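Local coordinates for esterase (Rhizomucor miehei CAU432, PDB 4WY8), which probably hydrolyses carboxylic esters as a fungal carboxylesterase of the alpha/beta hydrolase fold, at residues P193-N198 with C238-S243; D246-P251 with I275-D280; R252-T257 with D280-R285. All coordinates share one frame; numbering follows the deposited sequence.

Interaction 1: residues P193-N198 with C238-S243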
loop_
_atom_site.group_PDB
_atom_site.type_symbol
_atom_site.label_atom_id
_atom_site.label_comp_id
_atom_site.label_asym_id
_atom_site.label_seq_id
_atom_site.Cartn_x
_atom_site.Cartn_y
_atom_site.Cartn_z
ATOM N N PRO A 193 -5.883 13.415 0.431
ATOM C CA PRO A 193 -6.187 14.708 1.072
ATOM C C PRO A 193 -6.252 15.905 0.126
ATOM O O PRO A 193 -5.645 15.858 -0.946
ATOM C CB PRO A 193 -5.021 14.886 2.074
ATOM C CG PRO A 193 -3.885 14.154 1.445
ATOM C CD PRO A 193 -4.522 12.946 0.754
ATOM N N VAL A 194 -7.002 16.937 0.524
ATOM C CA VAL A 194 -6.880 18.261 -0.060
ATOM C C VAL A 194 -5.713 18.960 0.634
ATOM O O VAL A 194 -5.682 19.025 1.865
ATOM C CB VAL A 194 -8.167 19.114 0.132
ATOM C CG1 VAL A 194 -8.065 20.428 -0.658
ATOM C CG2 VAL A 194 -9.395 18.330 -0.257
ATOM N N THR A 195 -4.728 19.430 -0.130
ATOM C CA THR A 195 -3.576 20.104 0.467
ATOM C C THR A 195 -3.263 21.451 -0.180
ATOM O O THR A 195 -2.351 22.144 0.268
ATOM C CB THR A 195 -2.288 19.273 0.380
ATOM O OG1 THR A 195 -1.882 19.163 -0.991
ATOM C CG2 THR A 195 -2.468 17.902 0.992
ATOM N N ASP A 196 -3.965 21.804 -1.254
ATOM C CA ASP A 196 -3.667 23.053 -1.942
ATOM C C ASP A 196 -4.899 23.572 -2.677
ATOM O O ASP A 196 -5.967 22.934 -2.667
ATOM C CB ASP A 196 -2.477 22.875 -2.906
ATOM C CG ASP A 196 -1.689 24.183 -3.125
ATOM O OD1 ASP A 196 -1.870 25.132 -2.325
ATOM O OD2 ASP A 196 -0.832 24.244 -4.042
ATOM N N ASP A 197 -4.767 24.765 -3.260
ATOM C CA ASP A 197 -5.861 25.377 -3.996
ATOM C C ASP A 197 -5.435 25.692 -5.425
ATOM O O ASP A 197 -5.953 26.614 -6.049
ATOM C CB ASP A 197 -6.358 26.641 -3.286
ATOM C CG ASP A 197 -5.366 27.818 -3.394
ATOM O OD1 ASP A 197 -4.143 27.590 -3.547
ATOM O OD2 ASP A 197 -5.826 28.979 -3.339
ATOM N N ASN A 198 -4.440 24.994 -5.939
ATOM C CA ASN A 198 -4.155 25.179 -7.347
ATOM C C ASN A 198 -5.023 24.219 -8.160
ATOM O O ASN A 198 -4.829 22.991 -8.119
ATOM C CB ASN A 198 -2.677 24.975 -7.649
ATOM C CG ASN A 198 -2.360 25.183 -9.118
ATOM O OD1 ASN A 198 -3.251 25.484 -9.923
ATOM N ND2 ASN A 198 -1.096 25.006 -9.481
ATOM N N CYS A 238 -4.199 25.307 3.398
ATOM C CA CYS A 238 -3.476 24.599 2.347
ATOM C C CYS A 238 -2.090 24.256 2.872
ATOM O O CYS A 238 -1.152 25.035 2.726
ATOM C CB CYS A 238 -3.369 25.452 1.086
ATOM S SG CYS A 238 -4.986 26.026 0.438
ATOM N N PRO A 239 -1.965 23.088 3.513
ATOM C CA PRO A 239 -0.689 22.719 4.137
ATOM C C PRO A 239 0.442 22.502 3.137
ATOM O O PRO A 239 1.595 22.459 3.558
ATOM C CB PRO A 239 -1.020 21.412 4.871
ATOM C CG PRO A 239 -2.289 20.887 4.197
ATOM C CD PRO A 239 -3.042 22.120 3.794
ATOM N N LEU A 240 0.145 22.388 1.846
ATOM C CA LEU A 240 1.209 22.259 0.841
ATOM C C LEU A 240 2.034 23.534 0.695
ATOM O O LEU A 240 3.188 23.496 0.241
ATOM C CB LEU A 240 0.619 21.886 -0.511
ATOM C CG LEU A 240 1.590 21.599 -1.662
ATOM C CD1 LEU A 240 2.610 20.494 -1.313
ATOM C CD2 LEU A 240 0.805 21.266 -2.921
ATOM N N LYS A 241 1.450 24.662 1.083
ATOM C CA LYS A 241 2.146 25.949 1.002
ATOM C C LYS A 241 3.119 26.116 2.181
ATOM O O LYS A 241 3.878 27.082 2.232
ATOM C CB LYS A 241 1.139 27.113 1.003
ATOM C CG LYS A 241 0.046 27.069 -0.080
ATOM C CD LYS A 241 -0.793 28.374 -0.028
ATOM C CE LYS A 241 -2.052 28.304 -0.903
ATOM N NZ LYS A 241 -1.740 27.941 -2.315
ATOM N N ALA A 242 3.084 25.188 3.138
ATOM C CA ALA A 242 3.978 25.281 4.294
ATOM C C ALA A 242 5.434 25.119 3.876
ATOM O O ALA A 242 5.744 24.441 2.896
ATOM C CB ALA A 242 3.615 24.230 5.343
ATOM N N SER A 243 6.329 25.742 4.629
ATOM C CA SER A 243 7.756 25.537 4.404
ATOM C C SER A 243 8.180 24.208 5.020
ATOM O O SER A 243 7.481 23.665 5.887
ATOM C CB SER A 243 8.560 26.663 5.029
ATOM O OG SER A 243 8.478 26.536 6.436
#

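Interaction 2: residues D246-P251 with I275-D280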
loop_
_atom_site.group_PDB
_atom_site.type_symbol
_atom_site.label_atom_id
_atom_site.label_comp_id
_atom_site.label_asym_id
_atom_site.label_seq_id
_atom_site.Cartn_x
_atom_site.Cartn_y
_atom_site.Cartn_z
ATOM N N ASP A 246 8.276 24.402 8.685
ATOM C CA ASP A 246 6.952 24.347 9.294
ATOM C C ASP A 246 6.510 22.894 9.556
ATOM O O ASP A 246 5.749 22.639 10.472
ATOM C CB ASP A 246 5.924 25.040 8.391
ATOM C CG ASP A 246 5.997 26.572 8.464
ATOM O OD1 ASP A 246 6.468 27.128 9.482
ATOM O OD2 ASP A 246 5.574 27.221 7.477
ATOM N N LEU A 247 6.990 21.961 8.728
ATOM C CA LEU A 247 6.482 20.585 8.693
ATOM C C LEU A 247 7.379 19.580 9.448
ATOM O O LEU A 247 7.062 18.389 9.537
ATOM C CB LEU A 247 6.345 20.120 7.235
ATOM C CG LEU A 247 5.295 20.887 6.430
ATOM C CD1 LEU A 247 5.317 20.468 4.969
ATOM C CD2 LEU A 247 3.922 20.751 7.056
ATOM N N ARG A 248 8.496 20.062 9.992
ATOM C CA ARG A 248 9.417 19.213 10.744
ATOM C C ARG A 248 8.736 18.682 11.994
ATOM O O ARG A 248 7.808 19.310 12.499
ATOM C CB ARG A 248 10.666 20.005 11.124
ATOM C CG ARG A 248 11.469 20.434 9.931
ATOM C CD ARG A 248 12.869 20.884 10.279
ATOM N NE ARG A 248 13.567 21.278 9.058
ATOM C CZ ARG A 248 14.284 20.439 8.323
ATOM N NH1 ARG A 248 14.399 19.174 8.714
ATOM N NH2 ARG A 248 14.889 20.859 7.216
ATOM N N VAL A 249 9.233 17.560 12.511
ATOM C CA VAL A 249 8.692 16.905 13.712
ATOM C C VAL A 249 7.146 16.833 13.714
ATOM O O VAL A 249 6.449 17.232 14.641
ATOM C CB VAL A 249 9.326 17.582 15.010
ATOM C CG1 VAL A 249 10.727 18.112 14.689
ATOM C CG2 VAL A 249 8.509 18.713 15.615
ATOM N N LEU A 250 6.606 16.283 12.634
ATOM C CA LEU A 250 5.179 15.937 12.588
ATOM C C LEU A 250 5.001 14.438 12.863
ATOM O O LEU A 250 5.972 13.652 12.785
ATOM C CB LEU A 250 4.584 16.322 11.234
ATOM C CG LEU A 250 4.387 17.822 11.025
ATOM C CD1 LEU A 250 3.724 18.084 9.693
ATOM C CD2 LEU A 250 3.605 18.448 12.154
ATOM N N PRO A 251 3.764 14.017 13.176
ATOM C CA PRO A 251 3.616 12.585 13.473
ATOM C C PRO A 251 3.847 11.671 12.269
ATOM O O PRO A 251 3.626 12.060 11.120
ATOM C CB PRO A 251 2.175 12.483 14.004
ATOM C CG PRO A 251 1.871 13.864 14.529
ATOM C CD PRO A 251 2.566 14.790 13.551
ATOM N N ILE A 275 8.582 14.228 3.566
ATOM C CA ILE A 275 9.838 13.489 3.501
ATOM C C ILE A 275 11.044 14.440 3.599
ATOM O O ILE A 275 11.926 14.215 4.436
ATOM C CB ILE A 275 9.936 12.652 2.202
ATOM C CG1 ILE A 275 8.860 11.554 2.191
ATOM C CG2 ILE A 275 11.320 12.016 2.032
ATOM C CD1 ILE A 275 8.736 10.831 0.843
ATOM N N GLU A 276 11.063 15.520 2.809
ATOM C CA GLU A 276 12.139 16.516 2.934
ATOM C C GLU A 276 12.312 16.996 4.364
ATOM O O GLU A 276 13.433 17.209 4.816
ATOM C CB GLU A 276 11.904 17.759 2.062
ATOM C CG GLU A 276 12.507 17.719 0.681
ATOM C CD GLU A 276 12.562 19.093 0.027
ATOM O OE1 GLU A 276 11.767 19.347 -0.906
ATOM O OE2 GLU A 276 13.425 19.910 0.441
ATOM N N ALA A 277 11.200 17.151 5.076
ATOM C CA ALA A 277 11.235 17.639 6.446
ATOM C C ALA A 277 11.680 16.575 7.466
ATOM O O ALA A 277 11.578 16.791 8.679
ATOM C CB ALA A 277 9.894 18.181 6.812
ATOM N N GLY A 278 12.118 15.409 6.983
ATOM C CA GLY A 278 12.681 14.393 7.870
ATOM C C GLY A 278 11.641 13.589 8.651
ATOM O O GLY A 278 11.945 12.997 9.697
ATOM N N ASN A 279 10.406 13.559 8.160
ATOM C CA ASN A 279 9.393 12.808 8.869
ATOM C C ASN A 279 9.392 11.344 8.462
ATOM O O ASN A 279 9.967 10.989 7.449
ATOM C CB ASN A 279 8.020 13.451 8.655
ATOM C CG ASN A 279 7.885 14.778 9.379
ATOM O OD1 ASN A 279 7.910 14.824 10.627
ATOM N ND2 ASN A 279 7.718 15.868 8.617
ATOM N N ASP A 280 8.781 10.496 9.287
ATOM C CA ASP A 280 8.515 9.084 8.950
ATOM C C ASP A 280 7.259 8.994 8.055
ATOM O O ASP A 280 6.125 8.993 8.552
ATOM C CB ASP A 280 8.328 8.272 10.242
ATOM C CG ASP A 280 8.113 6.768 9.996
ATOM O OD1 ASP A 280 8.012 6.322 8.821
ATOM O OD2 ASP A 280 8.022 6.024 11.005
HETATM O O HOH W 1 11.637 15.856 11.048
HETATM O O HOH W 2 7.501 11.614 11.609
#

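Interaction 3: residues R252-T257 with D280-R285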
loop_
_atom_site.group_PDB
_atom_site.type_symbol
_atom_site.label_atom_id
_atom_site.label_comp_id
_atom_site.label_asym_id
_atom_site.label_seq_id
_atom_site.Cartn_x
_atom_site.Cartn_y
_atom_site.Cartn_z
ATOM N N ARG A 252 4.366 10.484 12.543
ATOM C CA ARG A 252 4.501 9.398 11.560
ATOM C C ARG A 252 3.264 9.339 10.626
ATOM O O ARG A 252 2.119 9.350 11.094
ATOM C CB ARG A 252 4.691 8.075 12.317
ATOM C CG ARG A 252 4.702 6.808 11.490
ATOM C CD ARG A 252 4.870 5.567 12.418
ATOM N NE ARG A 252 4.239 4.372 11.852
ATOM C CZ ARG A 252 4.847 3.547 11.010
ATOM N NH1 ARG A 252 6.103 3.788 10.649
ATOM N NH2 ARG A 252 4.200 2.489 10.515
ATOM N N ALA A 253 3.499 9.330 9.316
ATOM C CA ALA A 253 2.428 9.600 8.354
ATOM C C ALA A 253 2.254 8.512 7.310
ATOM O O ALA A 253 3.234 7.969 6.792
ATOM C CB ALA A 253 2.693 10.918 7.643
ATOM N N LEU A 254 0.994 8.240 6.981
ATOM C CA LEU A 254 0.628 7.407 5.832
ATOM C C LEU A 254 -0.224 8.254 4.895
ATOM O O LEU A 254 -1.287 8.731 5.281
ATOM C CB LEU A 254 -0.117 6.140 6.280
ATOM C CG LEU A 254 -0.760 5.237 5.203
ATOM C CD1 LEU A 254 0.283 4.679 4.238
ATOM C CD2 LEU A 254 -1.599 4.082 5.834
ATOM N N VAL A 255 0.276 8.475 3.681
ATOM C CA VAL A 255 -0.411 9.306 2.705
ATOM C C VAL A 255 -0.811 8.419 1.536
ATOM O O VAL A 255 0.048 7.807 0.873
ATOM C CB VAL A 255 0.479 10.474 2.221
ATOM C CG1 VAL A 255 -0.299 11.418 1.263
ATOM C CG2 VAL A 255 0.983 11.256 3.414
ATOM N N ILE A 256 -2.118 8.306 1.322
ATOM C CA ILE A 256 -2.647 7.437 0.272
ATOM C C ILE A 256 -3.306 8.269 -0.811
ATOM O O ILE A 256 -4.194 9.080 -0.520
ATOM C CB ILE A 256 -3.654 6.414 0.850
ATOM C CG1 ILE A 256 -2.934 5.445 1.784
ATOM C CG2 ILE A 256 -4.303 5.591 -0.259
ATOM C CD1 ILE A 256 -3.879 4.750 2.723
ATOM N N THR A 257 -2.882 8.085 -2.057
ATOM C CA THR A 257 -3.486 8.849 -3.158
ATOM C C THR A 257 -4.127 7.915 -4.188
ATOM O O THR A 257 -3.777 6.710 -4.281
ATOM C CB THR A 257 -2.448 9.752 -3.894
ATOM O OG1 THR A 257 -1.358 8.957 -4.384
ATOM C CG2 THR A 257 -1.917 10.853 -2.962
ATOM N N ASP A 280 8.781 10.496 9.287
ATOM C CA ASP A 280 8.515 9.084 8.950
ATOM C C ASP A 280 7.259 8.994 8.055
ATOM O O ASP A 280 6.125 8.993 8.552
ATOM C CB ASP A 280 8.328 8.272 10.242
ATOM C CG ASP A 280 8.113 6.768 9.996
ATOM O OD1 ASP A 280 8.012 6.322 8.821
ATOM O OD2 ASP A 280 8.022 6.024 11.005
ATOM N N VAL A 281 7.460 8.905 6.746
ATOM C CA VAL A 281 6.354 9.055 5.797
ATOM C C VAL A 281 6.258 7.846 4.874
ATOM O O VAL A 281 7.247 7.460 4.238
ATOM C CB VAL A 281 6.526 10.340 4.945
ATOM C CG1 VAL A 281 5.282 10.604 4.086
ATOM C CG2 VAL A 281 6.781 11.524 5.852
ATOM N N THR A 282 5.072 7.245 4.811
ATOM C CA THR A 282 4.801 6.192 3.841
ATOM C C THR A 282 3.782 6.773 2.857
ATOM O O THR A 282 2.710 7.204 3.272
ATOM C CB THR A 282 4.255 4.912 4.533
ATOM O OG1 THR A 282 5.141 4.532 5.589
ATOM C CG2 THR A 282 4.103 3.748 3.555
ATOM N N ALA A 283 4.143 6.858 1.574
ATOM C CA ALA A 283 3.269 7.466 0.550
ATOM C C ALA A 283 3.035 6.474 -0.569
ATOM O O ALA A 283 3.977 5.929 -1.147
ATOM C CB ALA A 283 3.872 8.767 -0.006
ATOM N N VAL A 284 1.773 6.195 -0.841
ATOM C CA VAL A 284 1.432 5.166 -1.817
ATOM C C VAL A 284 0.308 5.638 -2.710
ATOM O O VAL A 284 -0.660 6.228 -2.243
ATOM C CB VAL A 284 1.032 3.848 -1.112
ATOM C CG1 VAL A 284 2.168 3.352 -0.269
ATOM C CG2 VAL A 284 -0.134 4.084 -0.194
ATOM N N ARG A 285 0.442 5.390 -4.002
ATOM C CA ARG A 285 -0.620 5.677 -4.963
ATOM C C ARG A 285 -1.309 4.368 -5.343
ATOM O O ARG A 285 -0.633 3.422 -5.741
ATOM C CB ARG A 285 -0.043 6.351 -6.210
ATOM C CG ARG A 285 -1.068 6.557 -7.323
ATOM C CD ARG A 285 -0.384 6.802 -8.654
ATOM N NE ARG A 285 0.383 8.048 -8.660
ATOM C CZ ARG A 285 0.863 8.617 -9.764
ATOM N NH1 ARG A 285 0.649 8.041 -10.939
ATOM N NH2 ARG A 285 1.555 9.753 -9.693
HETATM O O HOH W 3 5.101 5.767 7.802
#

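Interaction 1: residues P193-N198 with C238-S243
Asp196 and Asp197 reach the same lysine, Lys241, from successive positions with different first torsions: CG of Asp196 is anti to the backbone N (chi1 -152°), whereas CG of Asp197 stands between the backbone N and the carbonyl carbon (chi1 72°). Lys241 runs extended from CA to CE and bends at its last torsion (chi4 -54°), which swings NZ in between the two acids. Lys241 NZ lies 2.8 Å from Asp196 OD1 and 2.7 Å from Asp197 OD1, a salt bridge to each. It meets each oxygen on the syn side but out of the carboxylate plane, more so at Asp197, and the lysine chain crosses both acids at about a right angle. A weak bond from Asp197 N to Asp196 OD1 adds a further hold on that oxygen.

Next to this network, the 3-10 segment 239-241 presents Leu240 N to Thr195 O at 3.0 Å. Pro239 N approaches the same oxygen but has no hydrogen to offer. Leu240 CD2 packs at 3.7 Å from Asp196 CB, and Pro239 CG comes within 4.1 Å of Thr195 CB. The contact joins the loop after strand 188-191 to that before helix 244-247 within the alpha/beta hydrolase fold. Glu266 accepts from the amides of Thr195 and Asp196, tying in helix 264-276 as well. One ammonium shared by two neighbouring carboxylates should offset much of their mutual repulsion and favour the protonated lysine.

Interaction 2: residues D246-P251 with I275-D280
Asn279, whose N closes the Schellman motif at the end of helix 264-276 onto Leu274 O, turns its carboxamide onto the bend at Leu247-Leu250; Gly278, with positive phi, is the C-prime residue of that motif. The two ends of the amide do opposite work. Asn279 ND2 donates to Leu247 O at 2.8 Å with an N-H...O angle of 166°; the acceptor lies close to the amide plane, whereas ND2 itself stands above the plane of the Leu247 carbonyl. Asn279 OD1 accepts from Leu250 N at 2.8 Å, with the donor tilted from the plane of the Asn279 side-chain carbonyl. This donor-acceptor pairing fixes which end is nitrogen, and a further bond from ND2 to Leu274 O agrees with it. CG sits anti to the carbonyl carbon (chi1 -71°), a setting that carries the amide across to the other segment.

Ala277 directs its methyl at the same bend, CB lying 3.9 Å from Leu247 C and 4.1 Å from Leu247 CB. Arg248, extended from CG to NE, runs back along the helix end so that one face of its guanidinium covers Ala277 CA. Leu247 and Leu250 also touch Ile175 of helix 165-179, and Lys178 of that helix donates to Arg248 O. Next to the amide, a water donates to Leu250 O at 2.8 Å and accepts from Asp280 N at 2.9 Å.

Interaction 3: residues R252-T257 with D280-R285
Strands 253-257 and 281-285 run parallel, their axes 4.7 Å apart at closest approach and 11° off alignment, with Ala253 opposite Val281 and Thr257 opposite Arg285. Ala253 N bonds to Asp280 O, Thr282 N to Ala253 O, Val255 N to Thr282 O and Val284 N to Val255 O. Thr257 N to Val284 O, at 2.9 Å, is the last bond of these two segments. The strands belong to a beta-alpha-beta unit whose connection is helix 264-276. Val281 and Ala283 pack against that helix, while Leu254, Ile256 and Thr282 face helix 301-322.

On the latter face Ile256 CG1 lies alongside Val284 CG2 at 3.7 Å. On the former, the Thr257 and Arg285 side chains cross: Thr257 OG1, between its backbone N and carbonyl carbon (chi1 57°), lies 3.4 Å from Arg285 CB. Glu268 OE2 is hydrogen-bonded to Thr257 OG1 and salt-bridged to Arg285 NE. Arg252 NH1 forms a salt bridge with Asp280 OD2 at 3.0 Å; OD2 lies in the guanidinium plane, but NH1 comes to its syn side well out of the carboxylate plane. Arg252 NE bonds to Thr317, and NH1 also bridges to Glu305 of the second subunit, whose strand pairs antiparallel with Val284 and Arg285.

Overall arrangement
Interaction 3 is the buried member, made of regular backbone bonds and branched aliphatic side chains within the sheet, with a salt bridge at its start; interaction 1 joins two loops, one with a 3-10 turn, and interaction 2 a helix end and a turn, both partly buried. Interaction 2 shares Asp280 with interaction 3, Ile275 CG1 packing 3.8 Å from Val281 CB. Helix 264-276 links all three: its residues bond to the loop 193-198, its C-terminal end forms part of interaction 2, and its flank covers the strands. Polar chemistry differs: a lysine between two aspartates in interaction 1, an asparagine amide bonded to backbone in interaction 2. Interactions 2 and 3 also touch the second subunit.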